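Local coordinates for protein nucleoporin NUP82 (Chaetomium thermophilum, PDB 5CWW) that probably serves as a structural component of the nuclear pore complex, here represented by its N-terminal beta-propeller domain, at residues D385-D391 with L430-Q436; A508-S514 with E548-T554. All coordinates share one frame; numbering follows the deposited sequence.

How the interactions relate
Both contacts pair neighbouring strands within a sheet, and each sheet is one blade of the beta-propeller. Interaction 1 joins strands 389-395 and 427-432 of one blade. Interaction 2 joins 509-514 and 548-554 of the next, where 548-554 is an edge strand within this chain. They follow in series along the chain, the first closing before the second opens; their centres lie about 16 Å apart and their nearest atoms about 7 Å, without touching. The blades do meet: strand 491-494 of the second packs on D391 and L431 of interaction 1, while strand 469-476 of the first touches I513 and R549 of interaction 2. These two successive blades therefore pack side by side.

Interaction 1: residues D385-D391 with L430-Q436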
# COMPACT_ATOMS: atom_id res chain seq x y z
N ASP B 385 -3.92 3.93 19.04
CA ASP B 385 -4.17 2.67 18.35
C ASP B 385 -5.35 2.78 17.38
O ASP B 385 -5.66 1.83 16.67
CB ASP B 385 -4.41 1.54 19.35
CG ASP B 385 -5.52 1.84 20.34
OD1 ASP B 385 -6.35 2.73 20.07
OD2 ASP B 385 -5.56 1.17 21.39
N GLU B 386 -6.00 3.94 17.37
CA GLU B 386 -7.09 4.21 16.43
C GLU B 386 -6.58 4.98 15.22
O GLU B 386 -7.05 4.77 14.10
CB GLU B 386 -8.22 4.99 17.12
CG GLU B 386 -9.00 4.17 18.14
CD GLU B 386 -9.98 5.00 18.95
OE1 GLU B 386 -9.77 6.22 19.08
OE2 GLU B 386 -10.97 4.42 19.46
N VAL B 387 -5.62 5.87 15.45
CA VAL B 387 -5.03 6.64 14.36
C VAL B 387 -4.10 5.75 13.55
O VAL B 387 -4.09 5.79 12.32
CB VAL B 387 -4.25 7.87 14.90
CG1 VAL B 387 -3.52 8.59 13.77
CG2 VAL B 387 -5.19 8.82 15.61
N GLU B 388 -3.31 4.94 14.26
CA GLU B 388 -2.34 4.04 13.65
C GLU B 388 -3.02 3.00 12.75
O GLU B 388 -3.87 2.24 13.21
CB GLU B 388 -1.53 3.34 14.74
CG GLU B 388 -0.50 2.34 14.23
CD GLU B 388 0.34 1.76 15.35
OE1 GLU B 388 -0.24 1.21 16.32
OE2 GLU B 388 1.58 1.85 15.27
N LEU B 389 -2.63 2.97 11.48
CA LEU B 389 -3.25 2.07 10.50
C LEU B 389 -2.44 0.80 10.30
O LEU B 389 -1.21 0.81 10.42
CB LEU B 389 -3.43 2.78 9.16
CG LEU B 389 -4.47 3.90 9.11
CD1 LEU B 389 -4.48 4.55 7.74
CD2 LEU B 389 -5.86 3.38 9.45
N LYS B 390 -3.13 -0.29 9.99
CA LYS B 390 -2.49 -1.58 9.77
C LYS B 390 -2.91 -2.22 8.45
O LYS B 390 -2.21 -3.10 7.95
CB LYS B 390 -2.81 -2.52 10.94
CG LYS B 390 -2.06 -2.16 12.22
CD LYS B 390 -0.56 -2.45 12.10
CE LYS B 390 0.26 -1.71 13.14
NZ LYS B 390 -0.09 -2.12 14.53
N ASP B 391 -4.03 -1.78 7.89
CA ASP B 391 -4.43 -2.27 6.58
C ASP B 391 -5.32 -1.28 5.85
O ASP B 391 -5.90 -0.38 6.46
CB ASP B 391 -5.17 -3.61 6.71
CG ASP B 391 -5.02 -4.48 5.48
OD1 ASP B 391 -4.55 -3.98 4.44
OD2 ASP B 391 -5.39 -5.67 5.55
N LEU B 430 -10.33 1.59 6.04
CA LEU B 430 -9.09 1.71 6.80
C LEU B 430 -9.18 0.92 8.10
O LEU B 430 -10.13 1.08 8.86
CB LEU B 430 -8.77 3.17 7.10
CG LEU B 430 -8.79 4.13 5.90
CD1 LEU B 430 -8.64 5.57 6.37
CD2 LEU B 430 -7.71 3.77 4.90
N LEU B 431 -8.17 0.09 8.36
CA LEU B 431 -8.14 -0.77 9.54
C LEU B 431 -7.03 -0.33 10.49
O LEU B 431 -5.85 -0.32 10.13
CB LEU B 431 -7.94 -2.22 9.11
CG LEU B 431 -8.03 -3.35 10.14
CD1 LEU B 431 -9.29 -3.25 10.99
CD2 LEU B 431 -7.99 -4.68 9.40
N SER B 432 -7.41 0.03 11.71
CA SER B 432 -6.47 0.49 12.73
C SER B 432 -5.94 -0.67 13.56
O SER B 432 -6.52 -1.75 13.57
CB SER B 432 -7.13 1.52 13.65
OG SER B 432 -7.74 2.56 12.90
N THR B 433 -4.84 -0.43 14.27
CA THR B 433 -4.26 -1.41 15.18
C THR B 433 -5.31 -1.93 16.16
O THR B 433 -5.34 -3.12 16.48
CB THR B 433 -3.09 -0.82 15.98
OG1 THR B 433 -2.09 -0.33 15.08
CG2 THR B 433 -2.46 -1.86 16.91
N SER B 434 -6.17 -1.03 16.62
CA SER B 434 -7.19 -1.37 17.61
C SER B 434 -8.28 -2.26 17.02
O SER B 434 -9.10 -2.81 17.76
CB SER B 434 -7.82 -0.10 18.17
OG SER B 434 -8.60 0.55 17.18
N GLY B 435 -8.28 -2.41 15.70
CA GLY B 435 -9.33 -3.15 15.02
C GLY B 435 -10.45 -2.23 14.57
O GLY B 435 -11.44 -2.69 14.01
N GLN B 436 -10.30 -0.94 14.83
CA GLN B 436 -11.25 0.06 14.36
C GLN B 436 -11.28 0.06 12.84
O GLN B 436 -10.23 0.02 12.19
CB GLN B 436 -10.89 1.45 14.88
CG GLN B 436 -11.79 2.58 14.37
CD GLN B 436 -11.15 3.95 14.49
OE1 GLN B 436 -10.38 4.37 13.62
NE2 GLN B 436 -11.45 4.65 15.58
O HOH W 1 -10.93 1.19 18.80
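T433 pushes its hydroxyl between E388 and K390, at the tight end of this contact. OG1 of T433 donates to OE1 of E388 at 2.7 Å, reaching it from above the carboxylate plane, and accepts from NZ of K390, also at 2.7 Å. The lysine gets there by bending at chi2 (-70°) and again at chi4, which folds its chain over the threonine; E388 comes in extended. A valine in place of T433 would keep the bulk but is likely to leave the K390 ammonium and the E388 carboxylate without the hydroxyl that links them. L431 O takes two donors, K390 N at 2.7 Å and D391 N at 3.2 Å, the mark of a classic beta bulge, and T433 N binds E388 O. A chi1 of -52° sets S432 OG opposite its own carbonyl carbon, from where it donates to E386 O at 2.6 Å.

The other side of the contact, at S434 in the type I turn from S432 to G435, is looser. D385 O receives S434 N at 2.9 Å, but D385 is partly exposed, and across this contact its carboxylate touches S434 only at CB. A water bonded to S434 OG bridges weakly to E386 OE2, which also forms a salt bridge to a basic side chain of another protein's chain; E386 OE1 turns back to Q383 N.

In the blade, strand 389-395 is the outermost partner of 427-432. L389 CD2 packs on L430 CB at 3.7 Å, and both leucines rest on V281 of strand 281-284, while D391 and L431 lie against strand 491-494.

Interaction 2: residues A508-S514 with E548-T554; sequences AGITYIS and ERDRIFT
I510 faces both I552 and F553, a classic beta bulge in the antiparallel pair that forms one side of a propeller blade; the helical excursion 518-526 and 534-543 separates the two strands in sequence. Six backbone hydrogen bonds hold them. I510 N donates to F553 O at 3.0 Å, and I552 N to I510 O at a longer 3.2 Å, while Y512 with D550 and S514 with E548 are reciprocal pairs.

Apolar contact gathers at the bulge. I552 CD1 lies 3.5 Å from I510 CG2, and I552 CG2 touches Y512 CB. CG1 of I552 sits between its backbone N and carbonyl carbon (chi1 62°), which swings that branch across to I510. The F553 ring meets F7 edge-to-face.

Polar side chains mostly turn to partners outside the pair: R551 makes a salt bridge with E483, Y512 OH binds S501 and R549 forms a cation-pi contact with F476. E548 stays closer, its OE2 lying in plane at the edge of the Y512 ring, 3.9 Å from CE2.

G509 tolerates no side chain here: its CA already stands 3.2 Å from F553 O, and a beta carbon would run into that oxygen.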
# COMPACT_ATOMS: atom_id res chain seq x y z
N ALA B 508 -7.82 -12.15 17.88
CA ALA B 508 -8.98 -12.21 18.77
C ALA B 508 -10.16 -12.89 18.09
O ALA B 508 -10.97 -13.54 18.75
CB ALA B 508 -9.37 -10.81 19.22
N GLY B 509 -10.25 -12.75 16.77
CA GLY B 509 -11.32 -13.38 16.01
C GLY B 509 -11.50 -12.82 14.61
O GLY B 509 -10.71 -11.99 14.16
N ILE B 510 -12.54 -13.29 13.93
CA ILE B 510 -12.84 -12.88 12.56
C ILE B 510 -14.20 -12.19 12.50
O ILE B 510 -15.14 -12.61 13.18
CB ILE B 510 -12.82 -14.08 11.59
CG1 ILE B 510 -11.49 -14.83 11.70
CG2 ILE B 510 -13.06 -13.61 10.16
CD1 ILE B 510 -11.43 -16.12 10.91
N THR B 511 -14.30 -11.15 11.68
CA THR B 511 -15.53 -10.38 11.54
C THR B 511 -15.94 -10.21 10.08
O THR B 511 -15.12 -9.88 9.23
CB THR B 511 -15.39 -8.98 12.17
OG1 THR B 511 -15.07 -9.11 13.56
CG2 THR B 511 -16.69 -8.18 12.03
N TYR B 512 -17.22 -10.45 9.81
CA TYR B 512 -17.81 -10.20 8.50
C TYR B 512 -18.40 -8.79 8.45
O TYR B 512 -19.04 -8.36 9.40
CB TYR B 512 -18.89 -11.24 8.18
CG TYR B 512 -19.71 -10.93 6.95
CD1 TYR B 512 -19.25 -11.26 5.68
CD2 TYR B 512 -20.95 -10.30 7.05
CE1 TYR B 512 -20.00 -10.99 4.55
CE2 TYR B 512 -21.70 -10.02 5.92
CZ TYR B 512 -21.22 -10.36 4.67
OH TYR B 512 -21.96 -10.09 3.55
N ILE B 513 -18.17 -8.09 7.35
CA ILE B 513 -18.67 -6.73 7.17
C ILE B 513 -19.29 -6.61 5.79
O ILE B 513 -18.77 -7.17 4.82
CB ILE B 513 -17.55 -5.67 7.32
CG1 ILE B 513 -16.93 -5.73 8.72
CG2 ILE B 513 -18.09 -4.27 7.04
CD1 ILE B 513 -15.63 -4.97 8.85
N SER B 514 -20.39 -5.87 5.69
CA SER B 514 -21.01 -5.59 4.39
C SER B 514 -21.57 -4.18 4.29
O SER B 514 -22.19 -3.68 5.23
CB SER B 514 -22.12 -6.59 4.11
OG SER B 514 -22.81 -6.19 2.94
N GLU B 548 -23.42 -3.41 7.85
CA GLU B 548 -23.68 -4.40 8.89
C GLU B 548 -22.39 -5.15 9.23
O GLU B 548 -21.52 -5.32 8.37
CB GLU B 548 -24.77 -5.38 8.46
CG GLU B 548 -24.37 -6.29 7.31
CD GLU B 548 -25.46 -7.30 6.96
OE1 GLU B 548 -26.62 -7.09 7.36
OE2 GLU B 548 -25.14 -8.30 6.29
N ARG B 549 -22.28 -5.59 10.47
CA ARG B 549 -21.10 -6.30 10.94
C ARG B 549 -21.50 -7.39 11.92
O ARG B 549 -22.36 -7.18 12.79
CB ARG B 549 -20.11 -5.33 11.59
CG ARG B 549 -20.73 -4.42 12.64
CD ARG B 549 -19.96 -3.12 12.78
NE ARG B 549 -20.75 -2.09 13.45
CZ ARG B 549 -21.68 -1.35 12.86
NH1 ARG B 549 -22.35 -0.44 13.56
NH2 ARG B 549 -21.95 -1.50 11.57
N ASP B 550 -20.89 -8.56 11.79
CA ASP B 550 -21.18 -9.68 12.67
C ASP B 550 -19.95 -10.55 12.87
O ASP B 550 -19.28 -10.93 11.91
CB ASP B 550 -22.33 -10.52 12.09
CG ASP B 550 -22.73 -11.66 13.01
OD1 ASP B 550 -23.51 -11.41 13.96
OD2 ASP B 550 -22.26 -12.79 12.79
N ARG B 551 -19.65 -10.86 14.13
CA ARG B 551 -18.53 -11.73 14.43
C ARG B 551 -18.90 -13.18 14.17
O ARG B 551 -19.93 -13.66 14.64
CB ARG B 551 -18.08 -11.56 15.88
CG ARG B 551 -16.92 -12.47 16.22
CD ARG B 551 -16.17 -12.00 17.45
NE ARG B 551 -15.62 -10.65 17.29
CZ ARG B 551 -14.73 -10.12 18.11
NH1 ARG B 551 -14.28 -8.89 17.91
NH2 ARG B 551 -14.28 -10.82 19.15
N ILE B 552 -18.05 -13.86 13.42
CA ILE B 552 -18.28 -15.24 13.02
C ILE B 552 -17.47 -16.21 13.88
O ILE B 552 -17.82 -17.38 14.01
CB ILE B 552 -17.94 -15.45 11.54
CG1 ILE B 552 -16.46 -15.16 11.30
CG2 ILE B 552 -18.80 -14.53 10.68
CD1 ILE B 552 -16.00 -15.55 9.95
N PHE B 553 -16.38 -15.71 14.44
CA PHE B 553 -15.43 -16.55 15.17
C PHE B 553 -14.67 -15.74 16.21
O PHE B 553 -14.28 -14.60 15.98
CB PHE B 553 -14.44 -17.20 14.21
CG PHE B 553 -13.35 -17.97 14.89
CD1 PHE B 553 -13.58 -19.23 15.41
CD2 PHE B 553 -12.08 -17.42 15.02
CE1 PHE B 553 -12.57 -19.93 16.04
CE2 PHE B 553 -11.07 -18.12 15.65
CZ PHE B 553 -11.32 -19.38 16.16
N THR B 554 -14.46 -16.37 17.37
CA THR B 554 -13.70 -15.77 18.45
C THR B 554 -12.71 -16.77 19.03
O THR B 554 -13.09 -17.90 19.37
CB THR B 554 -14.61 -15.26 19.58
OG1 THR B 554 -15.68 -14.49 19.02
CG2 THR B 554 -13.83 -14.40 20.57